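Long-range contacts in Nsp15 (Middle East respiratory syndrome-related coronavirus, PDB 5YVD), which probably cleaves RNA at uridylates as the coronavirus endoribonuclease Nsp15, here assembled from six protein chains: residues 67-72 with 85-90; 204-209 with 294-299; 143-148 with 181-186. All coordinates share one frame; numbering follows the deposited sequence.

The three contacts follow one another along the chain without touching. Interactions 1 and 3 lie in or beside the middle domain, their centres about 23 Å apart and their nearest atoms about 8 Å apart. Interaction 2 belongs to the endoribonuclease region: its centre is about 25 Å from that of interaction 1 and about 31 Å from that of interaction 3, with nearest atoms about 8 Å and about 16 Å apart. Interactions 1 and 3 also converge on one loop of the endoribonuclease region: Lys-70 makes a weak, long ion pair with Asp-320, and Met-148 packs on Leu-321. Interaction 1 is buried near the middle of the chain, and interaction 3 lies at the surface.

Interaction 1: 67-72 with 85-90; sequences PDFKLL and LWDYER
Phe-69 and Asp-87 bring the backbones of 67-72 and 85-90 nearest to each other, yet their CA atoms remain 8.1 Å apart, so the space between is bridged by side chains. Phe-69, in the first turn of helix 69-74, carries most of the contact. Its ring tip reaches the strand backbone: CZ lies 3.4 Å from Trp-86 O, which sits at the ring edge near the ring plane. At the same edge, Phe-69 CE1 approaches Leu-85 CB. Asp-87 approaches off-centre, its CB 4.2 Å from the Phe-69 ring centroid and 30° off the normal, a CH-pi contact. With CG anti to the backbone N (chi1 -178°), the Asp-87 carboxylate is carried alongside the Phe-69 ring; the two planes are nearly parallel, 6° apart, and OD2 comes within 3.7 Å of Phe-69 CD2. About one helical turn after Phe-69, Leu-72 CD1 meets Leu-85 CD1 at 3.7 Å, the two side chains crossing at about a right angle. Tyr-155 and His-66 add edge-to-face contacts to Phe-69, which is thus packed among aromatic groups.

The carboxylate that lies by the ring is held from its own segment. Arg-90 N donates a nearly straight bond to Asp-87 OD1 (3.0 Å), and Arg-90 NE makes a salt bridge to Asp-87 OD2 (3.1 Å). Both donors stand above the carboxylate plane, while OD2 lies in the plane of the guanidinium. Arg-90 NH2 bonds to Ile-93 O as well. The bond from Arg-90 N to Asp-87 OD1, three residues back, is an Asx motif in the turn between strands 86-87 and 92-93, an antiparallel beta-hairpin of the middle domain against which Phe-69 of helix 69-74 packs.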
loop_
_atom_site.group_PDB
_atom_site.type_symbol
_atom_site.label_atom_id
_atom_site.label_comp_id
_atom_site.label_asym_id
_atom_site.label_seq_id
_atom_site.Cartn_x
_atom_site.Cartn_y
_atom_site.Cartn_z
ATOM N N PRO A 67 -20.928 -22.236 -19.360
ATOM C CA PRO A 67 -20.527 -23.430 -18.612
ATOM C C PRO A 67 -19.723 -23.066 -17.397
ATOM O O PRO A 67 -19.005 -22.072 -17.415
ATOM C CB PRO A 67 -19.661 -24.208 -19.602
ATOM C CG PRO A 67 -20.135 -23.776 -20.947
ATOM C CD PRO A 67 -20.656 -22.364 -20.801
ATOM N N ASP A 68 -19.848 -23.843 -16.330
ATOM C CA ASP A 68 -19.196 -23.467 -15.075
ATOM C C ASP A 68 -17.680 -23.574 -15.231
ATOM O O ASP A 68 -17.176 -24.409 -15.986
ATOM C CB ASP A 68 -19.721 -24.316 -13.899
ATOM C CG ASP A 68 -19.255 -23.791 -12.534
ATOM O OD1 ASP A 68 -18.736 -22.643 -12.473
ATOM O OD2 ASP A 68 -19.409 -24.533 -11.529
ATOM N N PHE A 69 -16.958 -22.734 -14.516
ATOM C CA PHE A 69 -15.518 -22.595 -14.730
ATOM C C PHE A 69 -14.743 -23.897 -14.726
ATOM O O PHE A 69 -13.830 -24.068 -15.543
ATOM C CB PHE A 69 -14.910 -21.642 -13.699
ATOM C CG PHE A 69 -15.531 -20.282 -13.719
ATOM C CD1 PHE A 69 -15.232 -19.399 -14.723
ATOM C CD2 PHE A 69 -16.446 -19.911 -12.752
ATOM C CE1 PHE A 69 -15.818 -18.163 -14.767
ATOM C CE2 PHE A 69 -17.034 -18.664 -12.789
ATOM C CZ PHE A 69 -16.718 -17.788 -13.798
ATOM N N LYS A 70 -15.081 -24.803 -13.815
ATOM C CA LYS A 70 -14.354 -26.065 -13.698
ATOM C C LYS A 70 -14.384 -26.869 -14.999
ATOM O O LYS A 70 -13.475 -27.659 -15.260
ATOM C CB LYS A 70 -14.916 -26.916 -12.549
ATOM C CG LYS A 70 -16.231 -27.596 -12.883
ATOM C CD LYS A 70 -17.094 -27.950 -11.691
ATOM C CE LYS A 70 -18.517 -28.251 -12.165
ATOM N NZ LYS A 70 -19.402 -28.712 -11.062
ATOM N N LEU A 71 -15.420 -26.693 -15.819
ATOM C CA LEU A 71 -15.427 -27.344 -17.117
ATOM C C LEU A 71 -14.396 -26.682 -18.044
ATOM O O LEU A 71 -13.644 -27.349 -18.765
ATOM C CB LEU A 71 -16.820 -27.315 -17.731
ATOM C CG LEU A 71 -17.949 -28.030 -16.960
ATOM C CD1 LEU A 71 -19.175 -28.159 -17.852
ATOM C CD2 LEU A 71 -17.564 -29.400 -16.432
ATOM N N LEU A 72 -14.332 -25.364 -18.007
ATOM C CA LEU A 72 -13.379 -24.670 -18.840
ATOM C C LEU A 72 -11.989 -25.096 -18.444
ATOM O O LEU A 72 -11.206 -25.490 -19.292
ATOM C CB LEU A 72 -13.548 -23.164 -18.715
ATOM C CG LEU A 72 -14.972 -22.649 -18.978
ATOM C CD1 LEU A 72 -14.935 -21.125 -19.041
ATOM C CD2 LEU A 72 -15.615 -23.235 -20.235
ATOM N N LEU A 85 -14.598 -13.385 -18.642
ATOM C CA LEU A 85 -15.548 -14.044 -17.769
ATOM C C LEU A 85 -15.229 -13.717 -16.336
ATOM O O LEU A 85 -14.101 -13.972 -15.887
ATOM C CB LEU A 85 -15.475 -15.542 -17.988
ATOM C CG LEU A 85 -16.096 -16.078 -19.288
ATOM C CD1 LEU A 85 -15.944 -17.593 -19.342
ATOM C CD2 LEU A 85 -17.573 -15.725 -19.418
ATOM N N TRP A 86 -16.209 -13.143 -15.627
ATOM C CA TRP A 86 -16.046 -12.786 -14.202
ATOM C C TRP A 86 -16.443 -13.950 -13.316
ATOM O O TRP A 86 -17.505 -14.541 -13.517
ATOM C CB TRP A 86 -16.868 -11.548 -13.830
ATOM C CG TRP A 86 -16.482 -10.904 -12.515
ATOM C CD1 TRP A 86 -17.226 -10.859 -11.365
ATOM C CD2 TRP A 86 -15.267 -10.191 -12.224
ATOM N NE1 TRP A 86 -16.553 -10.154 -10.381
ATOM C CE2 TRP A 86 -15.350 -9.742 -10.878
ATOM C CE3 TRP A 86 -14.123 -9.880 -12.967
ATOM C CZ2 TRP A 86 -14.329 -9.017 -10.264
ATOM C CZ3 TRP A 86 -13.099 -9.118 -12.343
ATOM C CH2 TRP A 86 -13.216 -8.711 -11.014
ATOM N N ASP A 87 -15.561 -14.282 -12.370
ATOM C CA ASP A 87 -15.856 -15.226 -11.290
ATOM C C ASP A 87 -16.231 -14.472 -9.981
ATOM O O ASP A 87 -15.373 -13.830 -9.330
ATOM C CB ASP A 87 -14.657 -16.148 -11.066
ATOM C CG ASP A 87 -14.915 -17.188 -9.982
ATOM O OD1 ASP A 87 -15.616 -16.857 -9.011
ATOM O OD2 ASP A 87 -14.403 -18.318 -10.089
ATOM N N TYR A 88 -17.500 -14.572 -9.590
ATOM C CA TYR A 88 -18.023 -13.715 -8.536
ATOM C C TYR A 88 -17.619 -14.192 -7.145
ATOM O O TYR A 88 -17.508 -13.403 -6.214
ATOM C CB TYR A 88 -19.545 -13.596 -8.618
ATOM C CG TYR A 88 -20.070 -12.781 -9.782
ATOM C CD1 TYR A 88 -19.941 -13.233 -11.089
ATOM C CD2 TYR A 88 -20.724 -11.576 -9.582
ATOM C CE1 TYR A 88 -20.439 -12.499 -12.159
ATOM C CE2 TYR A 88 -21.218 -10.833 -10.652
ATOM C CZ TYR A 88 -21.083 -11.304 -11.944
ATOM O OH TYR A 88 -21.577 -10.588 -13.041
ATOM N N GLU A 89 -17.405 -15.478 -6.979
ATOM C CA GLU A 89 -16.947 -15.958 -5.700
ATOM C C GLU A 89 -15.544 -15.394 -5.490
ATOM O O GLU A 89 -15.258 -14.845 -4.442
ATOM C CB GLU A 89 -16.931 -17.480 -5.684
ATOM C CG GLU A 89 -16.473 -18.118 -4.373
ATOM C CD GLU A 89 -16.017 -19.572 -4.562
ATOM O OE1 GLU A 89 -15.731 -19.968 -5.714
ATOM O OE2 GLU A 89 -15.937 -20.322 -3.567
ATOM N N ARG A 90 -14.673 -15.514 -6.488
ATOM C CA ARG A 90 -13.274 -15.065 -6.313
ATOM C C ARG A 90 -13.139 -13.570 -6.474
ATOM O O ARG A 90 -12.186 -13.003 -5.973
ATOM C CB ARG A 90 -12.308 -15.744 -7.297
ATOM C CG ARG A 90 -12.323 -17.251 -7.249
ATOM C CD ARG A 90 -11.203 -17.831 -8.081
ATOM N NE ARG A 90 -11.402 -17.579 -9.512
ATOM C CZ ARG A 90 -10.572 -16.926 -10.327
ATOM N NH1 ARG A 90 -9.422 -16.417 -9.908
ATOM N NH2 ARG A 90 -10.901 -16.803 -11.595
#

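Interaction 2: 204-209 with 294-299; sequences SDMEKD and LKLDDF
Leu-296 and Glu-207 meet where helices 205-212 and 296-304 bring their N-terminal turns together, their CA atoms 6.0 Å apart. Leu-296 N, at the start of its helix, donates to Glu-207 OE2 at 2.7 Å, with an N-H...O angle of 144°. The donor stands above the carboxylate plane, 41° out of it. A bend at chi2 (-149°) turns CD of Glu-207 from a fully extended course. The second oxygen, OE1, forms a salt bridge with Arg-195 and takes a weak bond from Leu-203 N, so both oxygens of this buried carboxylate are engaged. The helix start and Arg-195 would probably favour its charged form, with Asp-297, whose OD2 lies 5.4 Å from Glu-207 OE2, acting against it.

Ser-204 is the N-cap of helix 205-212: its OG accepts from Glu-207 N at 3.1 Å in an almost straight bond. The arrangement is therefore a pair of helix starts in the endoribonuclease region, one capped from within its own chain segment and the other receiving one bond, Leu-296 N to a glutamate of the neighbouring helix. Ser-204 OG is modelled as donating to Asp-297 OD2, but at 2.4 Å the separation is too short for its details to be trusted. Asp-297 OD1 faces Met-206 CB, at 3.6 Å.

Alongside the polar atoms, Met-206 crosses Leu-296 at about a right angle, with SD 3.6 Å from Leu-296 CG. Glu-207 CG lies 3.7 Å from Leu-296 CB. Phe-218 of helix 215-221 touches both Met-206 and Leu-296, and Phe-229 of helix 229-234 packs on Leu-296.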
loop_
_atom_site.group_PDB
_atom_site.type_symbol
_atom_site.label_atom_id
_atom_site.label_comp_id
_atom_site.label_asym_id
_atom_site.label_seq_id
_atom_site.Cartn_x
_atom_site.Cartn_y
_atom_site.Cartn_z
ATOM N N SER A 204 -33.106 -35.832 -6.921
ATOM C CA SER A 204 -33.688 -37.145 -7.167
ATOM C C SER A 204 -34.392 -37.638 -5.902
ATOM O O SER A 204 -34.231 -37.068 -4.830
ATOM C CB SER A 204 -32.585 -38.128 -7.540
ATOM O OG SER A 204 -31.881 -38.533 -6.372
ATOM N N ASP A 205 -35.149 -38.717 -6.011
ATOM C CA ASP A 205 -35.845 -39.261 -4.854
ATOM C C ASP A 205 -34.885 -39.783 -3.791
ATOM O O ASP A 205 -35.084 -39.595 -2.588
ATOM C CB ASP A 205 -36.781 -40.376 -5.296
ATOM C CG ASP A 205 -38.098 -39.855 -5.789
ATOM O OD1 ASP A 205 -38.524 -38.771 -5.328
ATOM O OD2 ASP A 205 -38.697 -40.548 -6.635
ATOM N N MET A 206 -33.839 -40.448 -4.245
ATOM C CA MET A 206 -32.795 -40.904 -3.346
ATOM C C MET A 206 -32.197 -39.717 -2.575
ATOM O O MET A 206 -32.065 -39.781 -1.353
ATOM C CB MET A 206 -31.720 -41.659 -4.117
ATOM C CG MET A 206 -30.854 -42.529 -3.241
ATOM S SD MET A 206 -29.325 -42.985 -4.085
ATOM C CE MET A 206 -29.869 -44.444 -4.965
ATOM N N GLU A 207 -31.867 -38.626 -3.263
ATOM C CA GLU A 207 -31.287 -37.466 -2.565
ATOM C C GLU A 207 -32.238 -36.924 -1.488
ATOM O O GLU A 207 -31.797 -36.569 -0.401
ATOM C CB GLU A 207 -30.845 -36.371 -3.555
ATOM C CG GLU A 207 -29.687 -36.828 -4.447
ATOM C CD GLU A 207 -28.724 -35.723 -4.901
ATOM O OE1 GLU A 207 -29.178 -34.625 -5.328
ATOM O OE2 GLU A 207 -27.492 -35.980 -4.858
ATOM N N LYS A 208 -33.539 -36.905 -1.775
ATOM C CA LYS A 208 -34.529 -36.398 -0.810
ATOM C C LYS A 208 -34.610 -37.266 0.433
ATOM O O LYS A 208 -34.644 -36.752 1.570
ATOM C CB LYS A 208 -35.923 -36.301 -1.434
ATOM C CG LYS A 208 -36.065 -35.224 -2.507
ATOM C CD LYS A 208 -37.503 -35.165 -3.026
ATOM C CE LYS A 208 -37.585 -34.656 -4.455
ATOM N NZ LYS A 208 -38.065 -33.251 -4.453
ATOM N N ASP A 209 -34.666 -38.578 0.216
ATOM C CA ASP A 209 -34.744 -39.484 1.331
ATOM C C ASP A 209 -33.473 -39.288 2.167
ATOM O O ASP A 209 -33.521 -39.220 3.400
ATOM C CB ASP A 209 -34.884 -40.940 0.850
ATOM C CG ASP A 209 -36.281 -41.263 0.293
ATOM O OD1 ASP A 209 -37.227 -40.447 0.423
ATOM O OD2 ASP A 209 -36.431 -42.368 -0.261
ATOM N N LEU A 294 -21.450 -35.168 -6.366
ATOM C CA LEU A 294 -22.145 -35.961 -7.373
ATOM C C LEU A 294 -23.600 -36.109 -6.980
ATOM O O LEU A 294 -23.925 -36.163 -5.792
ATOM C CB LEU A 294 -21.538 -37.355 -7.495
ATOM C CG LEU A 294 -20.092 -37.373 -7.963
ATOM C CD1 LEU A 294 -19.452 -38.714 -7.586
ATOM C CD2 LEU A 294 -19.994 -37.083 -9.465
ATOM N N LYS A 295 -24.463 -36.187 -7.985
ATOM C CA LYS A 295 -25.797 -36.731 -7.799
ATOM C C LYS A 295 -25.605 -38.010 -7.006
ATOM O O LYS A 295 -24.744 -38.818 -7.347
ATOM C CB LYS A 295 -26.427 -37.028 -9.152
ATOM C CG LYS A 295 -27.893 -37.430 -9.104
ATOM C CD LYS A 295 -28.809 -36.223 -9.210
ATOM C CE LYS A 295 -28.922 -35.704 -10.640
ATOM N NZ LYS A 295 -29.680 -36.606 -11.552
ATOM N N LEU A 296 -26.355 -38.189 -5.924
ATOM C CA LEU A 296 -26.112 -39.334 -5.034
ATOM C C LEU A 296 -26.358 -40.664 -5.755
ATOM O O LEU A 296 -25.621 -41.629 -5.562
ATOM C CB LEU A 296 -26.982 -39.242 -3.792
ATOM C CG LEU A 296 -27.048 -40.441 -2.846
ATOM C CD1 LEU A 296 -25.718 -40.674 -2.151
ATOM C CD2 LEU A 296 -28.149 -40.204 -1.832
ATOM N N ASP A 297 -27.385 -40.700 -6.597
ATOM C CA ASP A 297 -27.649 -41.866 -7.429
ATOM C C ASP A 297 -26.424 -42.248 -8.259
ATOM O O ASP A 297 -26.091 -43.422 -8.414
ATOM C CB ASP A 297 -28.803 -41.598 -8.389
ATOM C CG ASP A 297 -30.057 -41.149 -7.691
ATOM O OD1 ASP A 297 -30.976 -41.974 -7.591
ATOM O OD2 ASP A 297 -30.120 -39.978 -7.260
ATOM N N ASP A 298 -25.753 -41.255 -8.806
ATOM C CA ASP A 298 -24.570 -41.538 -9.612
ATOM C C ASP A 298 -23.407 -42.109 -8.759
ATOM O O ASP A 298 -22.682 -43.036 -9.178
ATOM C CB ASP A 298 -24.164 -40.272 -10.372
ATOM C CG ASP A 298 -25.200 -39.866 -11.421
ATOM O OD1 ASP A 298 -25.928 -40.750 -11.933
ATOM O OD2 ASP A 298 -25.263 -38.671 -11.762
ATOM N N PHE A 299 -23.241 -41.561 -7.559
ATOM C CA PHE A 299 -22.241 -42.067 -6.625
ATOM C C PHE A 299 -22.551 -43.503 -6.223
ATOM O O PHE A 299 -21.653 -44.326 -6.099
ATOM C CB PHE A 299 -22.216 -41.191 -5.389
ATOM C CG PHE A 299 -21.167 -41.573 -4.383
ATOM C CD1 PHE A 299 -19.865 -41.156 -4.538
ATOM C CD2 PHE A 299 -21.502 -42.301 -3.252
ATOM C CE1 PHE A 299 -18.907 -41.469 -3.601
ATOM C CE2 PHE A 299 -20.552 -42.620 -2.302
ATOM C CZ PHE A 299 -19.252 -42.197 -2.476
#

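Interaction 3: 143-148 with 181-186; sequences KKYPCM and NEFIDP
Tyr-145 and Phe-183 lay their rings nearly parallel, 13° apart, but slid so that they barely overlap, with centroids 4.7 Å apart. They join two loops beside a mixed sheet of the middle domain: the loop of 143-148 leads into the edge strand 148-149, while the loop holding residues 181-186 comes after the neighbouring strand 174-178. The slide leaves Tyr-145 CB over the face of the Phe-183 ring, 4.1 Å from its centroid, as a CH-pi contact. Tyr-145 CD1 meets Phe-183 CE2 at 3.5 Å on the same side.

Pro-146 continues the apolar seam, its side chain crossing that of Phe-183 at about a right angle with CD 3.7 Å from Phe-183 CB. Its CG approaches Asp-185 OD2, while CB lies near Ile-184 O and Pro-186 CD. Polar linkage comes through a water that donates to both Pro-146 O (2.6 Å) and Ile-184 O (2.8 Å); it also sits in plane at the edge of the Phe-183 ring.

In the next shell, helix 124-129 lies against the rings, Met-129 touching Tyr-145 and Phe-128 touching Phe-183. Strand 174-178 fixes both loops by backbone hydrogen bonds, Leu-175 with Met-148 and Lys-177 with Ile-184. Where the first loop enters its strand, Met-148 crosses Pro-186 obliquely, and Met-148 CG lies 3.8 Å from Pro-186 CB.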
loop_
_atom_site.group_PDB
_atom_site.type_symbol
_atom_site.label_atom_id
_atom_site.label_comp_id
_atom_site.label_asym_id
_atom_site.label_seq_id
_atom_site.Cartn_x
_atom_site.Cartn_y
_atom_site.Cartn_z
ATOM N N LYS A 143 -23.820 -28.541 -36.850
ATOM C CA LYS A 143 -23.819 -29.612 -37.826
ATOM C C LYS A 143 -23.698 -30.905 -37.054
ATOM O O LYS A 143 -24.525 -31.173 -36.197
ATOM C CB LYS A 143 -22.699 -29.429 -38.862
ATOM C CG LYS A 143 -22.808 -28.146 -39.667
ATOM C CD LYS A 143 -22.010 -28.205 -40.968
ATOM C CE LYS A 143 -21.848 -26.823 -41.593
ATOM N NZ LYS A 143 -21.411 -26.877 -43.013
ATOM N N LYS A 144 -22.677 -31.704 -37.316
ATOM C CA LYS A 144 -22.623 -32.991 -36.671
ATOM C C LYS A 144 -21.250 -33.281 -36.094
ATOM O O LYS A 144 -20.933 -34.428 -35.795
ATOM C CB LYS A 144 -23.078 -34.093 -37.655
ATOM C CG LYS A 144 -23.960 -35.154 -37.002
ATOM C CD LYS A 144 -24.738 -35.992 -38.006
ATOM C CE LYS A 144 -25.706 -35.154 -38.833
ATOM N NZ LYS A 144 -26.541 -35.997 -39.727
ATOM N N TYR A 145 -20.451 -32.244 -35.878
ATOM C CA TYR A 145 -19.107 -32.446 -35.340
ATOM C C TYR A 145 -19.190 -33.167 -33.981
ATOM O O TYR A 145 -20.244 -33.137 -33.310
ATOM C CB TYR A 145 -18.380 -31.111 -35.209
ATOM C CG TYR A 145 -18.220 -30.371 -36.514
ATOM C CD1 TYR A 145 -17.318 -30.813 -37.474
ATOM C CD2 TYR A 145 -18.961 -29.231 -36.791
ATOM C CE1 TYR A 145 -17.152 -30.145 -38.677
ATOM C CE2 TYR A 145 -18.806 -28.546 -38.000
ATOM C CZ TYR A 145 -17.895 -29.014 -38.945
ATOM O OH TYR A 145 -17.729 -28.375 -40.160
ATOM N N PRO A 146 -18.090 -33.820 -33.566
ATOM C CA PRO A 146 -18.104 -34.507 -32.273
ATOM C C PRO A 146 -18.307 -33.508 -31.152
ATOM O O PRO A 146 -17.648 -32.462 -31.128
ATOM C CB PRO A 146 -16.709 -35.148 -32.183
ATOM C CG PRO A 146 -16.125 -35.069 -33.555
ATOM C CD PRO A 146 -16.755 -33.862 -34.189
ATOM N N CYS A 147 -19.198 -33.832 -30.224
ATOM C CA CYS A 147 -19.704 -32.831 -29.306
ATOM C C CYS A 147 -19.867 -33.343 -27.899
ATOM O O CYS A 147 -20.559 -34.315 -27.679
ATOM C CB CYS A 147 -21.053 -32.335 -29.819
ATOM S SG CYS A 147 -22.040 -31.483 -28.586
ATOM N N MET A 148 -19.243 -32.658 -26.947
ATOM C CA MET A 148 -19.539 -32.842 -25.539
ATOM C C MET A 148 -20.794 -32.026 -25.172
ATOM O O MET A 148 -20.841 -30.821 -25.381
ATOM C CB MET A 148 -18.378 -32.356 -24.696
ATOM C CG MET A 148 -17.018 -32.916 -25.063
ATOM S SD MET A 148 -15.669 -31.780 -24.632
ATOM C CE MET A 148 -14.380 -33.021 -24.526
ATOM N N ASN A 181 -6.068 -28.743 -35.228
ATOM C CA ASN A 181 -7.165 -28.545 -36.182
ATOM C C ASN A 181 -8.032 -29.810 -36.359
ATOM O O ASN A 181 -8.646 -30.033 -37.405
ATOM C CB ASN A 181 -6.625 -28.041 -37.532
ATOM C CG ASN A 181 -7.466 -26.902 -38.107
ATOM O OD1 ASN A 181 -7.642 -25.881 -37.456
ATOM N ND2 ASN A 181 -7.972 -27.067 -39.328
ATOM N N GLU A 182 -8.070 -30.630 -35.316
ATOM C CA GLU A 182 -8.822 -31.879 -35.314
ATOM C C GLU A 182 -9.719 -31.924 -34.056
ATOM O O GLU A 182 -9.246 -31.759 -32.912
ATOM C CB GLU A 182 -7.850 -33.079 -35.345
ATOM C CG GLU A 182 -7.030 -33.237 -36.633
ATOM C CD GLU A 182 -7.415 -34.467 -37.450
ATOM O OE1 GLU A 182 -8.628 -34.747 -37.551
ATOM O OE2 GLU A 182 -6.513 -35.160 -37.991
ATOM N N PHE A 183 -11.013 -32.130 -34.267
ATOM C CA PHE A 183 -11.946 -32.268 -33.152
ATOM C C PHE A 183 -11.638 -33.461 -32.263
ATOM O O PHE A 183 -11.294 -34.507 -32.760
ATOM C CB PHE A 183 -13.347 -32.427 -33.668
ATOM C CG PHE A 183 -13.924 -31.175 -34.230
ATOM C CD1 PHE A 183 -14.669 -30.318 -33.422
ATOM C CD2 PHE A 183 -13.760 -30.868 -35.552
ATOM C CE1 PHE A 183 -15.242 -29.168 -33.926
ATOM C CE2 PHE A 183 -14.317 -29.722 -36.073
ATOM C CZ PHE A 183 -15.059 -28.863 -35.254
ATOM N N ILE A 184 -11.766 -33.293 -30.954
ATOM C CA ILE A 184 -11.708 -34.414 -30.016
ATOM C C ILE A 184 -13.082 -35.088 -29.865
ATOM O O ILE A 184 -14.125 -34.410 -29.790
ATOM C CB ILE A 184 -11.194 -33.925 -28.654
ATOM C CG1 ILE A 184 -9.675 -33.784 -28.727
ATOM C CG2 ILE A 184 -11.600 -34.851 -27.510
ATOM C CD1 ILE A 184 -9.121 -32.777 -27.745
ATOM N N ASP A 185 -13.066 -36.424 -29.824
ATOM C CA ASP A 185 -14.275 -37.229 -29.599
ATOM C C ASP A 185 -14.586 -37.422 -28.106
ATOM O O ASP A 185 -13.792 -38.029 -27.384
ATOM C CB ASP A 185 -14.162 -38.588 -30.290
ATOM C CG ASP A 185 -14.566 -38.522 -31.765
ATOM O OD1 ASP A 185 -15.616 -39.110 -32.125
ATOM O OD2 ASP A 185 -13.854 -37.855 -32.555
ATOM N N PRO A 186 -15.754 -36.924 -27.648
ATOM C CA PRO A 186 -16.143 -36.945 -26.226
ATOM C C PRO A 186 -16.137 -38.328 -25.602
ATOM O O PRO A 186 -16.573 -39.272 -26.224
ATOM C CB PRO A 186 -17.607 -36.468 -26.267
ATOM C CG PRO A 186 -18.103 -36.865 -27.633
ATOM C CD PRO A 186 -16.907 -36.550 -28.502
HETATM O O HOH W 1 -15.414 -31.932 -29.920
#